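Local coordinates for beta-galactosidase (Bacillus circulans subsp. alkalophilus, PDB 3TTY), which hydrolyses terminal beta-D-galactosyl residues from beta-galactosides and is captured here with galactose bound, at the interface of chains A and B. Sequence-based numbering; all coordinates share one arbitrary frame. Chains: chain A/B, Beta-galactosidase.

Contacts 1 and 2 are neighbouring patches of one A–B interface, the centres of their C-alpha atoms about 11 Å apart, and they share A:Val198 and A:Ser204. On the B side residues 104-107 of contact 1 run directly into 108-110 of contact 2, so chain A follows one B segment along its length; contact 2 also takes in 84-87, which leads into helix 87-92. Contact 1 joins backbone and guanidinium hydrogen bonds to apolar packing of A:Leu203; contact 2 adds an aromatic and carboxylate cluster. With a trimerisation domain and three copies in the deposited assembly, the pair plausibly forms part of a trimer.

Contact 1: the interface of chains A and B. Residues chain A 198, 202-204; chain B 104-107.
In B:Arg106 chi1 of -71° sets CG anti to the carbonyl carbon, and a bend at chi3 (49°) folds the guanidinium back toward chain A. A:Leu203 also has CG anti to its carbonyl carbon (chi1 -59°), and its branch reaches toward B:Arg104. In this loop-to-loop patch, which plausibly helps hold two subunits of the trimer together, the folded guanidinium lies with one face over the carbonyl of A:Leu203, whose O sits 3.3 Å above the plane, over its centre. That same oxygen accepts from the backbone B:Lys107 N at 2.9 Å; the donor stands above the carbonyl plane. B:Arg106 NH2 donates to A:Ser204 O at 2.8 Å, and here the acceptor is met in its carbonyl plane, on a lone pair. The partner also lies close to the guanidinium plane. The carbonyl ends of A:Leu203 and A:Ser204 would thus stabilise the arginine's likely positive charge, one from over a face and one near the plane. Two waters extend the grip: B:Arg106 NH1 meets water 2 at 2.9 Å, which also touches A:Ser204 O, while water 1 links NH1 more loosely to A:Ala202 O. Apolar packing flanks this polar core. A:Leu203 CD2 meets B:Arg104 CB at 3.6 Å, the two side chains crossing obliquely, and A:Leu203 hides 106 Å² against chain B. On the other flank the B:Lys107 chain, extended beyond CG, passes obliquely by A:Val198, with CD 4.0 Å from A:Val198 CB. Every residue here is in loop: the chain A stretch follows the short 3-10 helix 194-196 and precedes strand 206-207, and the chain B stretch lies between 3-10 helix 94-96 and helix 119-135.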
loop_
_atom_site.group_PDB
_atom_site.type_symbol
_atom_site.label_atom_id
_atom_site.label_comp_id
_atom_site.label_asym_id
_atom_site.label_seq_id
_atom_site.Cartn_x
_atom_site.Cartn_y
_atom_site.Cartn_z
ATOM N N VAL A 198 0.927 26.705 9.422
ATOM C CA VAL A 198 0.478 25.482 10.080
ATOM C C VAL A 198 1.562 24.403 10.034
ATOM O O VAL A 198 2.517 24.499 9.260
ATOM C CB VAL A 198 -0.828 24.953 9.488
ATOM C CG1 VAL A 198 -1.980 25.945 9.748
ATOM C CG2 VAL A 198 -0.664 24.662 8.006
ATOM N N ALA A 202 -0.399 15.535 6.698
ATOM C CA ALA A 202 -1.339 15.149 5.646
ATOM C C ALA A 202 -2.502 16.133 5.457
ATOM O O ALA A 202 -3.184 16.098 4.440
ATOM C CB ALA A 202 -1.869 13.722 5.882
ATOM N N LEU A 203 -2.736 17.002 6.438
ATOM C CA LEU A 203 -3.815 17.975 6.331
ATOM C C LEU A 203 -3.367 19.220 5.556
ATOM O O LEU A 203 -4.196 20.023 5.158
ATOM C CB LEU A 203 -4.332 18.393 7.717
ATOM C CG LEU A 203 -4.888 17.313 8.665
ATOM C CD1 LEU A 203 -5.370 17.903 10.013
ATOM C CD2 LEU A 203 -6.007 16.511 8.003
ATOM N N SER A 204 -2.060 19.374 5.342
ATOM C CA SER A 204 -1.534 20.647 4.858
ATOM C C SER A 204 -0.599 20.537 3.650
ATOM O O SER A 204 -1.078 20.492 2.533
ATOM C CB SER A 204 -0.891 21.437 6.009
ATOM O OG SER A 204 0.076 20.652 6.690
ATOM N N ARG B 104 -11.365 14.252 6.436
ATOM C CA ARG B 104 -10.606 15.209 7.237
ATOM C C ARG B 104 -10.693 16.645 6.712
ATOM O O ARG B 104 -10.562 16.891 5.506
ATOM C CB ARG B 104 -9.141 14.796 7.279
ATOM C CG ARG B 104 -8.903 13.430 7.881
ATOM C CD ARG B 104 -7.458 13.045 7.719
ATOM N NE ARG B 104 -7.106 12.937 6.310
ATOM C CZ ARG B 104 -5.978 12.396 5.863
ATOM N NH1 ARG B 104 -5.085 11.916 6.720
ATOM N NH2 ARG B 104 -5.752 12.328 4.562
ATOM N N LYS B 105 -10.882 17.593 7.624
ATOM C CA LYS B 105 -10.854 19.005 7.266
ATOM C C LYS B 105 -9.401 19.437 7.042
ATOM O O LYS B 105 -8.582 19.356 7.948
ATOM C CB LYS B 105 -11.528 19.840 8.364
ATOM C CG LYS B 105 -11.506 21.368 8.140
ATOM C CD LYS B 105 -12.284 21.784 6.892
ATOM C CE LYS B 105 -12.573 23.274 6.911
ATOM N NZ LYS B 105 -13.590 23.669 5.895
ATOM N N ARG B 106 -9.069 19.878 5.831
ATOM C CA ARG B 106 -7.697 20.315 5.560
ATOM C C ARG B 106 -7.348 21.618 6.261
ATOM O O ARG B 106 -8.232 22.337 6.733
ATOM C CB ARG B 106 -7.437 20.450 4.058
ATOM C CG ARG B 106 -7.376 19.121 3.320
ATOM C CD ARG B 106 -7.077 19.326 1.848
ATOM N NE ARG B 106 -5.940 20.228 1.656
ATOM C CZ ARG B 106 -4.659 19.876 1.758
ATOM N NH1 ARG B 106 -4.317 18.617 2.043
ATOM N NH2 ARG B 106 -3.713 20.790 1.555
ATOM N N LYS B 107 -6.051 21.905 6.343
ATOM C CA LYS B 107 -5.574 23.223 6.758
ATOM C C LYS B 107 -4.929 23.853 5.546
ATOM O O LYS B 107 -4.948 23.267 4.461
ATOM C CB LYS B 107 -4.531 23.115 7.866
ATOM C CG LYS B 107 -5.010 22.481 9.164
ATOM C CD LYS B 107 -3.834 22.395 10.136
ATOM C CE LYS B 107 -4.214 21.714 11.445
ATOM N NZ LYS B 107 -3.017 21.581 12.313
HETATM O O HOH W 1 -5.949 15.940 3.070
HETATM O O HOH W 2 -1.625 17.657 1.539
#

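Contact 2: the interface of chains A and B. Residues chain A 187-191, 196, 198, 204-205; chain B 84-87, 108-110.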
loop_
_atom_site.group_PDB
_atom_site.type_symbol
_atom_site.label_atom_id
_atom_site.label_comp_id
_atom_site.label_asym_id
_atom_site.label_seq_id
_atom_site.Cartn_x
_atom_site.Cartn_y
_atom_site.Cartn_z
ATOM N N TRP A 187 3.400 29.644 -5.349
ATOM C CA TRP A 187 2.033 29.229 -5.012
ATOM C C TRP A 187 1.309 30.149 -4.009
ATOM O O TRP A 187 0.637 29.673 -3.092
ATOM C CB TRP A 187 1.993 27.766 -4.525
ATOM C CG TRP A 187 2.318 26.741 -5.600
ATOM C CD1 TRP A 187 2.674 26.996 -6.894
ATOM C CD2 TRP A 187 2.313 25.309 -5.460
ATOM N NE1 TRP A 187 2.900 25.820 -7.563
ATOM C CE2 TRP A 187 2.684 24.768 -6.711
ATOM C CE3 TRP A 187 2.037 24.436 -4.400
ATOM C CZ2 TRP A 187 2.793 23.391 -6.932
ATOM C CZ3 TRP A 187 2.143 23.074 -4.612
ATOM C CH2 TRP A 187 2.519 22.559 -5.876
ATOM N N SER A 188 1.439 31.461 -4.195
ATOM C CA SER A 188 0.700 32.424 -3.375
ATOM C C SER A 188 0.754 32.045 -1.884
ATOM O O SER A 188 -0.266 32.043 -1.191
ATOM C CB SER A 188 -0.752 32.516 -3.862
ATOM O OG SER A 188 -1.494 33.462 -3.119
ATOM N N HIS A 189 1.949 31.716 -1.402
ATOM C CA HIS A 189 2.111 31.259 -0.024
ATOM C C HIS A 189 2.488 32.362 0.967
ATOM O O HIS A 189 2.773 32.082 2.137
ATOM C CB HIS A 189 3.091 30.093 0.048
ATOM C CG HIS A 189 2.416 28.763 0.129
ATOM N ND1 HIS A 189 1.434 28.372 -0.757
ATOM C CD2 HIS A 189 2.552 27.745 1.010
ATOM C CE1 HIS A 189 1.005 27.165 -0.438
ATOM N NE2 HIS A 189 1.667 26.765 0.634
ATOM N N THR A 190 2.455 33.614 0.511
ATOM C CA THR A 190 2.828 34.740 1.356
ATOM C C THR A 190 2.113 34.715 2.709
ATOM O O THR A 190 0.881 34.668 2.791
ATOM C CB THR A 190 2.556 36.092 0.659
ATOM O OG1 THR A 190 3.122 36.064 -0.651
ATOM C CG2 THR A 190 3.155 37.252 1.460
ATOM N N PHE A 191 2.902 34.742 3.770
ATOM C CA PHE A 191 2.349 34.849 5.109
ATOM C C PHE A 191 2.330 36.294 5.603
ATOM O O PHE A 191 3.339 36.987 5.525
ATOM C CB PHE A 191 3.158 33.972 6.053
ATOM C CG PHE A 191 2.975 32.517 5.798
ATOM C CD1 PHE A 191 1.761 31.913 6.066
ATOM C CD2 PHE A 191 3.993 31.762 5.261
ATOM C CE1 PHE A 191 1.573 30.575 5.815
ATOM C CE2 PHE A 191 3.803 30.419 4.999
ATOM C CZ PHE A 191 2.588 29.831 5.286
ATOM N N GLU A 196 -0.865 32.184 10.594
ATOM C CA GLU A 196 -1.302 31.625 9.319
ATOM C C GLU A 196 -0.494 30.376 8.935
ATOM O O GLU A 196 -0.885 29.610 8.050
ATOM C CB GLU A 196 -1.166 32.676 8.225
ATOM C CG GLU A 196 -2.180 33.794 8.328
ATOM C CD GLU A 196 -1.772 35.014 7.525
ATOM O OE1 GLU A 196 -0.842 34.897 6.691
ATOM O OE2 GLU A 196 -2.379 36.089 7.740
ATOM N N VAL A 198 0.927 26.705 9.422
ATOM C CA VAL A 198 0.478 25.482 10.080
ATOM C C VAL A 198 1.562 24.403 10.034
ATOM O O VAL A 198 2.517 24.499 9.260
ATOM C CB VAL A 198 -0.828 24.953 9.488
ATOM C CG1 VAL A 198 -1.980 25.945 9.748
ATOM C CG2 VAL A 198 -0.664 24.662 8.006
ATOM N N SER A 204 -2.060 19.374 5.342
ATOM C CA SER A 204 -1.534 20.647 4.858
ATOM C C SER A 204 -0.599 20.537 3.650
ATOM O O SER A 204 -1.078 20.492 2.533
ATOM C CB SER A 204 -0.891 21.437 6.009
ATOM O OG SER A 204 0.076 20.652 6.690
ATOM N N GLU A 205 0.719 20.484 3.867
ATOM C CA GLU A 205 1.677 20.474 2.760
ATOM C C GLU A 205 2.215 19.097 2.372
ATOM O O GLU A 205 2.888 18.960 1.355
ATOM C CB GLU A 205 2.882 21.362 3.082
ATOM C CG GLU A 205 2.567 22.814 3.355
ATOM C CD GLU A 205 2.063 23.572 2.125
ATOM O OE1 GLU A 205 1.878 24.797 2.240
ATOM O OE2 GLU A 205 1.847 22.950 1.059
ATOM N N ALA B 84 -4.788 29.430 -6.145
ATOM C CA ALA B 84 -4.382 29.108 -4.777
ATOM C C ALA B 84 -4.751 30.270 -3.890
ATOM O O ALA B 84 -4.286 31.388 -4.120
ATOM C CB ALA B 84 -2.893 28.856 -4.695
ATOM N N HIS B 85 -5.583 30.021 -2.881
ATOM C CA HIS B 85 -6.056 31.095 -2.009
ATOM C C HIS B 85 -4.976 31.513 -1.010
ATOM O O HIS B 85 -4.015 30.781 -0.801
ATOM C CB HIS B 85 -7.334 30.679 -1.289
ATOM C CG HIS B 85 -7.174 29.460 -0.432
ATOM N ND1 HIS B 85 -7.887 28.300 -0.651
ATOM C CD2 HIS B 85 -6.393 29.222 0.649
ATOM C CE1 HIS B 85 -7.546 27.401 0.253
ATOM N NE2 HIS B 85 -6.646 27.935 1.057
ATOM N N PRO B 86 -5.113 32.709 -0.417
ATOM C CA PRO B 86 -4.093 33.177 0.525
ATOM C C PRO B 86 -4.187 32.464 1.875
ATOM O O PRO B 86 -5.262 32.018 2.297
ATOM C CB PRO B 86 -4.420 34.666 0.697
ATOM C CG PRO B 86 -5.305 35.019 -0.480
ATOM C CD PRO B 86 -6.078 33.767 -0.762
ATOM N N ALA B 87 -3.052 32.364 2.550
ATOM C CA ALA B 87 -3.005 31.725 3.848
ATOM C C ALA B 87 -3.907 32.457 4.839
ATOM O O ALA B 87 -4.570 31.806 5.656
ATOM C CB ALA B 87 -1.546 31.620 4.361
ATOM N N PHE B 108 -4.336 25.029 5.718
ATOM C CA PHE B 108 -3.673 25.701 4.606
ATOM C C PHE B 108 -2.474 24.927 4.069
ATOM O O PHE B 108 -1.607 24.472 4.835
ATOM C CB PHE B 108 -3.191 27.084 5.003
ATOM C CG PHE B 108 -2.458 27.785 3.909
ATOM C CD1 PHE B 108 -3.149 28.350 2.851
ATOM C CD2 PHE B 108 -1.073 27.872 3.921
ATOM C CE1 PHE B 108 -2.486 28.989 1.831
ATOM C CE2 PHE B 108 -0.400 28.522 2.889
ATOM C CZ PHE B 108 -1.117 29.075 1.847
ATOM N N GLY B 109 -2.415 24.806 2.747
ATOM C CA GLY B 109 -1.269 24.205 2.091
ATOM C C GLY B 109 -1.631 23.818 0.682
ATOM O O GLY B 109 -2.800 23.803 0.336
ATOM N N GLY B 110 -0.629 23.528 -0.135
ATOM C CA GLY B 110 -0.870 23.064 -1.485
ATOM C C GLY B 110 -1.497 24.150 -2.335
ATOM O O GLY B 110 -1.167 25.337 -2.197
HETATM O O HOH W 3 -3.539 29.678 7.248
HETATM O O HOH W 4 -0.893 33.095 1.281
HETATM O O HOH W 5 1.219 25.059 4.896
#
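Aromatic packing centres on B:Phe108, whose CG lies anti to the backbone N (chi1 178°), in this polar and aromatic patch of the subunit interface, which plausibly helps hold the trimer. Its ring crosses A:His189 obliquely and presents its rim, CE2 standing 3.5 Å above the imidazole plane and offset toward the rim of that ring. B:Ala87 CB caps one face of the phenyl ring over its centre from within chain B, and also meets the edge of A:Phe191 at CE1 (3.6 Å), so the methyl sits in the corner between the phenyl face and that edge. B:Phe108 hides 97 Å² against chain A.

Direct hydrogen bonding fixes the imidazole's rotation. A:His189 ND1 donates to A:Trp187 O at 2.8 Å, and NE2 to A:Glu205 OE1, both partners near the ring plane; OE1 uses its syn lone pair. If both ring nitrogens carry protons, the imidazole would be positively charged and would stabilise the carboxylate. A:Glu205, bent at chi2 (-68°), then spans the interface: its OE2 accepts from B:Gly110 N at 2.8 Å, met from above the carboxylate plane.

Water bridges complete the seam. Water 4 joins B:Ala87 N, at the start of helix 87-92, to A:Ser188 O and A:Thr190 O. Water 3 links B:Ala87 O with A:Glu196 O, and water 5 lies 2.7 Å from A:Glu205 OE1 and 2.9 Å from B:Phe108 O.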